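Local coordinates for protein pectate lyase 1 (Juniperus ashei, PDB 1PXZ) that cleaves pectate by elimination, with low activity and calcium as cofactor, and is the major allergen of its tree's pollen, at residues L108-R111 against I117-S120; D151-R156 against A161-N166; I185-N190 against K197-G202. All coordinates share one frame; numbering follows the deposited sequence.

Contact 1 of 3, residues L108-R111 against I117-S120; sequences LFMR and ILHS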
loop_
_atom_site.group_PDB
_atom_site.type_symbol
_atom_site.label_atom_id
_atom_site.label_comp_id
_atom_site.label_asym_id
_atom_site.label_seq_id
_atom_site.Cartn_x
_atom_site.Cartn_y
_atom_site.Cartn_z
ATOM N N LEU A 108 -2.057 -2.097 -11.487
ATOM C CA LEU A 108 -2.903 -3.045 -10.769
ATOM C C LEU A 108 -4.119 -2.403 -10.110
ATOM O O LEU A 108 -4.023 -1.339 -9.485
ATOM C CB LEU A 108 -2.124 -3.754 -9.650
ATOM C CG LEU A 108 -0.852 -4.495 -10.104
ATOM C CD1 LEU A 108 -0.151 -5.110 -8.905
ATOM C CD2 LEU A 108 -1.197 -5.523 -11.170
ATOM N N PHE A 109 -5.239 -3.100 -10.283
ATOM C CA PHE A 109 -6.537 -2.614 -9.859
ATOM C C PHE A 109 -7.281 -3.705 -9.101
ATOM O O PHE A 109 -7.264 -4.869 -9.469
ATOM C CB PHE A 109 -7.391 -2.159 -11.059
ATOM C CG PHE A 109 -6.876 -0.897 -11.738
ATOM C CD1 PHE A 109 -5.748 -0.921 -12.547
ATOM C CD2 PHE A 109 -7.531 0.308 -11.557
ATOM C CE1 PHE A 109 -5.239 0.209 -13.164
ATOM C CE2 PHE A 109 -7.038 1.452 -12.162
ATOM C CZ PHE A 109 -5.916 1.401 -12.960
ATOM N N MET A 110 -7.941 -3.301 -8.023
ATOM C CA MET A 110 -8.803 -4.228 -7.288
ATOM C C MET A 110 -10.135 -3.532 -7.026
ATOM O O MET A 110 -10.144 -2.397 -6.517
ATOM C CB MET A 110 -8.143 -4.659 -5.981
ATOM C CG MET A 110 -6.973 -5.631 -6.179
ATOM S SD MET A 110 -5.787 -5.422 -4.838
ATOM C CE MET A 110 -4.993 -3.892 -5.383
ATOM N N ARG A 111 -11.237 -4.187 -7.388
ATOM C CA ARG A 111 -12.526 -3.506 -7.192
ATOM C C ARG A 111 -13.557 -4.500 -6.671
ATOM O O ARG A 111 -13.822 -5.534 -7.280
ATOM C CB ARG A 111 -13.007 -2.846 -8.479
ATOM C CG ARG A 111 -14.349 -2.145 -8.333
ATOM C CD ARG A 111 -15.180 -2.338 -9.596
ATOM N NE ARG A 111 -14.516 -1.798 -10.771
ATOM C CZ ARG A 111 -14.715 -2.179 -12.026
ATOM N NH1 ARG A 111 -15.592 -3.137 -12.297
ATOM N NH2 ARG A 111 -14.038 -1.598 -13.010
ATOM N N ILE A 117 -3.109 -10.320 -1.580
ATOM C CA ILE A 117 -1.756 -10.028 -1.148
ATOM C C ILE A 117 -0.901 -9.656 -2.365
ATOM O O ILE A 117 -0.815 -10.421 -3.323
ATOM C CB ILE A 117 -1.094 -11.205 -0.413
ATOM C CG1 ILE A 117 -1.836 -11.598 0.884
ATOM C CG2 ILE A 117 0.369 -10.933 -0.121
ATOM C CD1 ILE A 117 -1.299 -12.894 1.474
ATOM N N LEU A 118 -0.275 -8.481 -2.310
ATOM C CA LEU A 118 0.646 -8.093 -3.384
ATOM C C LEU A 118 2.016 -7.978 -2.733
ATOM O O LEU A 118 2.162 -7.136 -1.856
ATOM C CB LEU A 118 0.258 -6.792 -4.049
ATOM C CG LEU A 118 -1.139 -6.736 -4.672
ATOM C CD1 LEU A 118 -1.465 -5.322 -5.111
ATOM C CD2 LEU A 118 -1.243 -7.713 -5.850
ATOM N N HIS A 119 2.963 -8.806 -3.148
ATOM C CA HIS A 119 4.210 -8.867 -2.419
ATOM C C HIS A 119 5.429 -9.002 -3.334
ATOM O O HIS A 119 5.413 -9.818 -4.256
ATOM C CB HIS A 119 4.123 -10.071 -1.495
ATOM C CG HIS A 119 5.365 -10.499 -0.798
ATOM N ND1 HIS A 119 5.761 -9.953 0.410
ATOM C CD2 HIS A 119 6.283 -11.447 -1.105
ATOM C CE1 HIS A 119 6.896 -10.542 0.799
ATOM N NE2 HIS A 119 7.233 -11.447 -0.108
ATOM N N SER A 120 6.435 -8.221 -3.022
ATOM C CA SER A 120 7.768 -8.246 -3.624
ATOM C C SER A 120 7.766 -8.017 -5.130
ATOM O O SER A 120 8.493 -8.667 -5.899
ATOM C CB SER A 120 8.455 -9.560 -3.234
ATOM O OG SER A 120 9.852 -9.478 -3.451
#
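Where Leu108 and Met110 meet Leu118, the contact is made by saturated side chains alone; the flat groups of both segments, the ring of Phe109 and the imidazole of His119, have their partners elsewhere. Phe109 leaves its strand on the side away from 117-120, and its ring meets that of Tyr85 with the planes inclined at about 40°, while Pro83 and Thr154 also touch it. His119 ND1 is hydrogen-bonded to Asp164 OD2. Between the strands, Leu118 is the shared partner. Its CD1 methyl lies 4.0 Å from CD1 of Leu108, the two leucines reaching toward each other tip to tip, and CD2 of Leu118 stands slightly farther from the same Leu108 methyl, at 4.2 Å. From Met110, two residues farther along the strand, comes the methionine methyl: Met110 CE is 3.8 Å from Leu118 CD1. The thioether chain is bent at its last torsion (chi3 -77°), which swings the CE methyl, ahead of the sulfur, against the leucine. One branch of Leu118 is thus touched by the tips of two alternate residues on strand 108-111. The backbones stay well apart, with 9.6 Å between the CA atoms of Leu108 and Leu118, and strand 108-111 spends its own hydrogen bonds on strands 84-85 and 153-156. Ile153 and Met155 extend the apolar surface beside Met110, and Ile92 beside Leu118. All three touching residues are buried, and since methyl groups alone bridge the gap, the attraction is dispersive and hydrophobic, governed by shape and water exclusion rather than by bond direction.

Contact 2 of 3, residues D151-R156 against A161-N166; sequences DAITMR and AWIDHN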
loop_
_atom_site.group_PDB
_atom_site.type_symbol
_atom_site.label_atom_id
_atom_site.label_comp_id
_atom_site.label_asym_id
_atom_site.label_seq_id
_atom_site.Cartn_x
_atom_site.Cartn_y
_atom_site.Cartn_z
ATOM N N ASP A 151 -1.991 5.065 -11.549
ATOM C CA ASP A 151 -1.644 4.678 -10.193
ATOM C C ASP A 151 -0.997 3.305 -10.197
ATOM O O ASP A 151 -1.404 2.445 -10.985
ATOM C CB ASP A 151 -2.872 4.619 -9.280
ATOM C CG ASP A 151 -3.601 5.941 -9.140
ATOM O OD1 ASP A 151 -2.945 6.996 -9.194
ATOM O OD2 ASP A 151 -4.841 5.931 -8.991
ATOM N N ALA A 152 -0.034 3.071 -9.319
ATOM C CA ALA A 152 0.563 1.735 -9.299
ATOM C C ALA A 152 -0.414 0.683 -8.778
ATOM O O ALA A 152 -0.526 -0.416 -9.296
ATOM C CB ALA A 152 1.822 1.723 -8.444
ATOM N N ILE A 153 -1.115 1.024 -7.702
ATOM C CA ILE A 153 -2.050 0.080 -7.094
ATOM C C ILE A 153 -3.326 0.814 -6.752
ATOM O O ILE A 153 -3.241 1.832 -6.041
ATOM C CB ILE A 153 -1.428 -0.531 -5.824
ATOM C CG1 ILE A 153 -0.176 -1.376 -6.074
ATOM C CG2 ILE A 153 -2.484 -1.331 -5.068
ATOM C CD1 ILE A 153 0.552 -1.830 -4.827
ATOM N N THR A 154 -4.458 0.337 -7.250
ATOM C CA THR A 154 -5.709 1.057 -6.954
ATOM C C THR A 154 -6.703 0.122 -6.285
ATOM O O THR A 154 -6.880 -0.973 -6.826
ATOM C CB THR A 154 -6.344 1.627 -8.234
ATOM O OG1 THR A 154 -5.462 2.598 -8.802
ATOM C CG2 THR A 154 -7.648 2.343 -7.910
ATOM N N MET A 155 -7.311 0.526 -5.174
ATOM C CA MET A 155 -8.294 -0.329 -4.503
ATOM C C MET A 155 -9.612 0.429 -4.354
ATOM O O MET A 155 -9.611 1.535 -3.803
ATOM C CB MET A 155 -7.805 -0.805 -3.133
ATOM C CG MET A 155 -6.661 -1.821 -3.217
ATOM S SD MET A 155 -5.884 -2.048 -1.584
ATOM C CE MET A 155 -4.790 -0.620 -1.684
ATOM N N ARG A 156 -10.695 -0.161 -4.862
ATOM C CA ARG A 156 -12.027 0.430 -4.765
ATOM C C ARG A 156 -12.951 -0.594 -4.116
ATOM O O ARG A 156 -13.119 -1.688 -4.666
ATOM C CB ARG A 156 -12.548 0.830 -6.136
ATOM C CG ARG A 156 -13.885 1.532 -6.152
ATOM C CD ARG A 156 -14.292 1.881 -7.573
ATOM N NE ARG A 156 -15.555 1.377 -8.047
ATOM C CZ ARG A 156 -16.421 0.477 -7.641
ATOM N NH1 ARG A 156 -16.262 -0.246 -6.539
ATOM N NH2 ARG A 156 -17.524 0.261 -8.362
ATOM N N ALA A 161 -6.814 -6.600 2.542
ATOM C CA ALA A 161 -5.763 -6.630 1.525
ATOM C C ALA A 161 -4.433 -6.254 2.161
ATOM O O ALA A 161 -4.419 -5.527 3.164
ATOM C CB ALA A 161 -6.100 -5.695 0.370
ATOM N N TRP A 162 -3.343 -6.757 1.598
ATOM C CA TRP A 162 -2.025 -6.573 2.203
ATOM C C TRP A 162 -1.047 -6.230 1.077
ATOM O O TRP A 162 -0.875 -7.057 0.185
ATOM C CB TRP A 162 -1.624 -7.836 2.938
ATOM C CG TRP A 162 -0.354 -7.806 3.723
ATOM C CD1 TRP A 162 0.321 -6.703 4.197
ATOM C CD2 TRP A 162 0.396 -8.950 4.134
ATOM N NE1 TRP A 162 1.452 -7.123 4.875
ATOM C CE2 TRP A 162 1.518 -8.495 4.846
ATOM C CE3 TRP A 162 0.204 -10.332 3.943
ATOM C CZ2 TRP A 162 2.457 -9.375 5.383
ATOM C CZ3 TRP A 162 1.148 -11.198 4.484
ATOM C CH2 TRP A 162 2.253 -10.728 5.190
ATOM N N ILE A 163 -0.481 -5.041 1.166
ATOM C CA ILE A 163 0.526 -4.608 0.175
ATOM C C ILE A 163 1.879 -4.597 0.869
ATOM O O ILE A 163 2.084 -3.729 1.725
ATOM C CB ILE A 163 0.102 -3.250 -0.375
ATOM C CG1 ILE A 163 -1.292 -3.324 -1.049
ATOM C CG2 ILE A 163 1.128 -2.641 -1.325
ATOM C CD1 ILE A 163 -1.797 -1.903 -1.251
ATOM N N ASP A 164 2.770 -5.532 0.532
ATOM C CA ASP A 164 3.946 -5.793 1.353
ATOM C C ASP A 164 5.226 -5.979 0.553
ATOM O O ASP A 164 5.229 -6.746 -0.420
ATOM C CB ASP A 164 3.684 -7.080 2.159
ATOM C CG ASP A 164 4.761 -7.434 3.149
ATOM O OD1 ASP A 164 4.993 -6.708 4.148
ATOM O OD2 ASP A 164 5.402 -8.476 2.917
ATOM N N HIS A 165 6.295 -5.310 0.994
ATOM C CA HIS A 165 7.604 -5.465 0.377
ATOM C C HIS A 165 7.594 -5.180 -1.120
ATOM O O HIS A 165 8.327 -5.855 -1.858
ATOM C CB HIS A 165 8.120 -6.892 0.636
ATOM C CG HIS A 165 8.877 -7.040 1.936
ATOM N ND1 HIS A 165 10.085 -6.435 2.171
ATOM C CD2 HIS A 165 8.594 -7.720 3.071
ATOM C CE1 HIS A 165 10.525 -6.736 3.388
ATOM N NE2 HIS A 165 9.628 -7.526 3.971
ATOM N N ASN A 166 6.834 -4.203 -1.592
ATOM C CA ASN A 166 6.985 -3.778 -2.988
ATOM C C ASN A 166 7.900 -2.582 -3.109
ATOM O O ASN A 166 8.034 -1.817 -2.161
ATOM C CB ASN A 166 5.619 -3.412 -3.568
ATOM C CG ASN A 166 4.715 -4.633 -3.401
ATOM O OD1 ASN A 166 4.947 -5.629 -4.086
ATOM N ND2 ASN A 166 3.757 -4.557 -2.505
#
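Ile153, Met155, Ala161 and Ile163 meet in the interior of the parallel beta-helix, where strand 153-156 of one sheet faces strand 161-164 of another across the core. The chain turns back between them, and the two strands run almost opposite ways, at 167°, with axes 10.7 Å apart; this is the face-to-face spacing of packed sheets, filled by side chains. The isoleucines reach toward each other tip to tip: Ile153 CD1 is 3.6 Å from Ile163 CG2, and in exchange Ile163 CD1 comes to 3.9 Å from Ile153 CG2. Each thus offers its long branch to the short branch of the other. In both, CG1 stands anti to the carbonyl carbon (chi1 -64° in Ile153, -59° in Ile163), leaving CG2 beside that carbon. Met155 reaches across next to them, its sulfur SD touching Ala161 CB at 4.1 Å, at the first residue of strand 161-164. On the outward side of strand 161-164, Asp164 OD1 accepts hydrogen bonds from Ser188 OG and Asn189 ND2, while the CB of Asp164 rests over one face of the Trp162 ring, toward its rim. Asn166, at the corner after the strand, gives ND2 to Leu118 O and takes the N-H of Leu121 on OD1, tying this corner to the preceding coil. On the opposite sheet, Asp151 OD1 accepts from Gly174 N and the side chain touches Asp173 and Asp177, both likely calcium ligands by similarity. The closest pair between the two segments is Met155 CE and Ile163 CD1, 3.3 Å apart, tighter than usual for two carbons.

Contact 3 of 3, residues I185-N190 against K197-G202; sequences ITISNN and KVMLLG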
loop_
_atom_site.group_PDB
_atom_site.type_symbol
_atom_site.label_atom_id
_atom_site.label_comp_id
_atom_site.label_asym_id
_atom_site.label_seq_id
_atom_site.Cartn_x
_atom_site.Cartn_y
_atom_site.Cartn_z
ATOM N N ILE A 185 -6.925 -3.040 5.763
ATOM C CA ILE A 185 -5.757 -3.058 4.875
ATOM C C ILE A 185 -4.479 -2.739 5.611
ATOM O O ILE A 185 -4.401 -1.855 6.454
ATOM C CB ILE A 185 -6.004 -2.047 3.738
ATOM C CG1 ILE A 185 -7.163 -2.567 2.849
ATOM C CG2 ILE A 185 -4.781 -1.729 2.906
ATOM C CD1 ILE A 185 -7.760 -1.444 2.032
ATOM N N THR A 186 -3.426 -3.488 5.277
ATOM C CA THR A 186 -2.106 -3.176 5.801
ATOM C C THR A 186 -1.193 -2.872 4.620
ATOM O O THR A 186 -1.209 -3.599 3.632
ATOM C CB THR A 186 -1.529 -4.343 6.619
ATOM O OG1 THR A 186 -2.254 -4.422 7.863
ATOM C CG2 THR A 186 -0.062 -4.180 6.997
ATOM N N ILE A 187 -0.429 -1.809 4.775
ATOM C CA ILE A 187 0.559 -1.435 3.751
ATOM C C ILE A 187 1.893 -1.443 4.459
ATOM O O ILE A 187 2.156 -0.550 5.277
ATOM C CB ILE A 187 0.175 -0.072 3.183
ATOM C CG1 ILE A 187 -1.168 -0.119 2.425
ATOM C CG2 ILE A 187 1.289 0.527 2.337
ATOM C CD1 ILE A 187 -1.810 1.248 2.245
ATOM N N SER A 188 2.729 -2.433 4.172
ATOM C CA SER A 188 3.892 -2.651 5.032
ATOM C C SER A 188 5.168 -2.969 4.259
ATOM O O SER A 188 5.076 -3.570 3.185
ATOM C CB SER A 188 3.608 -3.824 5.999
ATOM O OG SER A 188 3.228 -5.000 5.291
ATOM N N ASN A 189 6.324 -2.592 4.811
ATOM C CA ASN A 189 7.607 -3.029 4.278
ATOM C C ASN A 189 7.818 -2.577 2.832
ATOM O O ASN A 189 8.662 -3.197 2.181
ATOM C CB ASN A 189 7.719 -4.565 4.305
ATOM C CG ASN A 189 7.785 -5.142 5.708
ATOM O OD1 ASN A 189 8.619 -4.713 6.507
ATOM N ND2 ASN A 189 6.927 -6.130 6.003
ATOM N N ASN A 190 7.111 -1.581 2.336
ATOM C CA ASN A 190 7.322 -1.128 0.964
ATOM C C ASN A 190 8.398 -0.046 0.866
ATOM O O ASN A 190 8.663 0.613 1.866
ATOM C CB ASN A 190 6.041 -0.510 0.415
ATOM C CG ASN A 190 4.881 -1.498 0.480
ATOM O OD1 ASN A 190 3.954 -1.335 1.282
ATOM N ND2 ASN A 190 4.959 -2.500 -0.381
ATOM N N LYS A 197 3.096 12.241 -5.652
ATOM C CA LYS A 197 1.882 12.004 -4.868
ATOM C C LYS A 197 1.770 10.555 -4.427
ATOM O O LYS A 197 1.268 9.701 -5.157
ATOM C CB LYS A 197 0.637 12.381 -5.674
ATOM C CG LYS A 197 0.540 13.868 -5.987
ATOM C CD LYS A 197 -0.613 14.156 -6.934
ATOM C CE LYS A 197 -0.720 15.645 -7.233
ATOM N NZ LYS A 197 -0.264 16.489 -6.091
ATOM N N VAL A 198 2.228 10.234 -3.218
ATOM C CA VAL A 198 2.418 8.826 -2.901
ATOM C C VAL A 198 1.187 8.009 -2.556
ATOM O O VAL A 198 0.906 6.970 -3.179
ATOM C CB VAL A 198 3.429 8.754 -1.734
ATOM C CG1 VAL A 198 3.656 7.329 -1.283
ATOM C CG2 VAL A 198 4.742 9.386 -2.214
ATOM N N MET A 199 0.425 8.386 -1.528
ATOM C CA MET A 199 -0.616 7.483 -1.040
ATOM C C MET A 199 -1.860 8.264 -0.615
ATOM O O MET A 199 -1.745 9.144 0.226
ATOM C CB MET A 199 -0.029 6.686 0.120
ATOM C CG MET A 199 -0.985 5.754 0.823
ATOM S SD MET A 199 -0.233 5.013 2.280
ATOM C CE MET A 199 1.415 4.650 1.725
ATOM N N LEU A 200 -2.989 7.932 -1.214
ATOM C CA LEU A 200 -4.291 8.540 -1.001
ATOM C C LEU A 200 -5.169 7.521 -0.280
ATOM O O LEU A 200 -5.451 6.457 -0.844
ATOM C CB LEU A 200 -4.920 8.943 -2.323
ATOM C CG LEU A 200 -5.827 10.165 -2.343
ATOM C CD1 LEU A 200 -5.178 11.335 -1.610
ATOM C CD2 LEU A 200 -6.165 10.553 -3.776
ATOM N N LEU A 201 -5.563 7.805 0.953
ATOM C CA LEU A 201 -6.488 6.911 1.656
ATOM C C LEU A 201 -7.811 7.671 1.838
ATOM O O LEU A 201 -7.960 8.475 2.763
ATOM C CB LEU A 201 -5.909 6.459 2.984
ATOM C CG LEU A 201 -4.487 5.909 3.027
ATOM C CD1 LEU A 201 -4.016 5.626 4.449
ATOM C CD2 LEU A 201 -4.379 4.630 2.198
ATOM N N GLY A 202 -8.782 7.457 0.958
ATOM C CA GLY A 202 -10.038 8.203 0.908
ATOM C C GLY A 202 -9.940 9.288 -0.161
ATOM O O GLY A 202 -9.083 10.170 -0.061
#
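Ile187 and Met199 lie alongside each other, their side chains sliding past in opposite directions rather than meeting end to end. The isoleucine therefore touches the thioether with both of its branches: CD1 lies 4.1 Å from Met199 SD, and CG2 is 4.2 Å from Met199 CE. The methionine enters extended, with CG anti to the backbone N (chi1 176°), and bends only at the last torsion (chi3 -41°), which turns CE toward the CG2 methyl of Ile187. Leu201, two residues farther on the same strand, comes beside the sulfur, its CD2 methyl 4.2 Å from CD1 of Ile187. That CD1 methyl is therefore shared by a sulfur and a leucine branch. These are ordinary van der Waals contacts over a modest buried area of 99 Å², with 10.2 Å between the CA atoms of Ile187 and Met199. Neighbouring strands complete the surroundings: Ile187 also touches Ile176 and Val215, Met199 touches Val217, and Leu201 touches Val178 and Val215. The side chain of Met199 lies about 5 Å from that of Arg229, the predicted active-site residue. Strand 198-201 is reached after the chain turns a corner at Lys197, so the contact joins one coil to the start of the next, with aliphatic residues stacked inside the walls, as in the parallel beta-helix of pectate lyases.

In the fold
The three contacts follow one another along the chain and also along the beta-helix, with centres 5 Å apart from contact 1 to contact 2, 7 Å from contact 2 to contact 3 and 12 Å from first to last. Strands 108-111, 153-156 and 198-201 belong to one parallel sheet, in which 174-179 separates the last two; strands 114-119, 161-164 and 185-195 are successive neighbours on the facing wall. Contacts 1 and 2 therefore span the core in the same sense, whereas contact 3 joins a strand to the following coil. Together they form a continuous apolar interior behind the sheet whose strand 174-179 carries the probable calcium ligand Asp177.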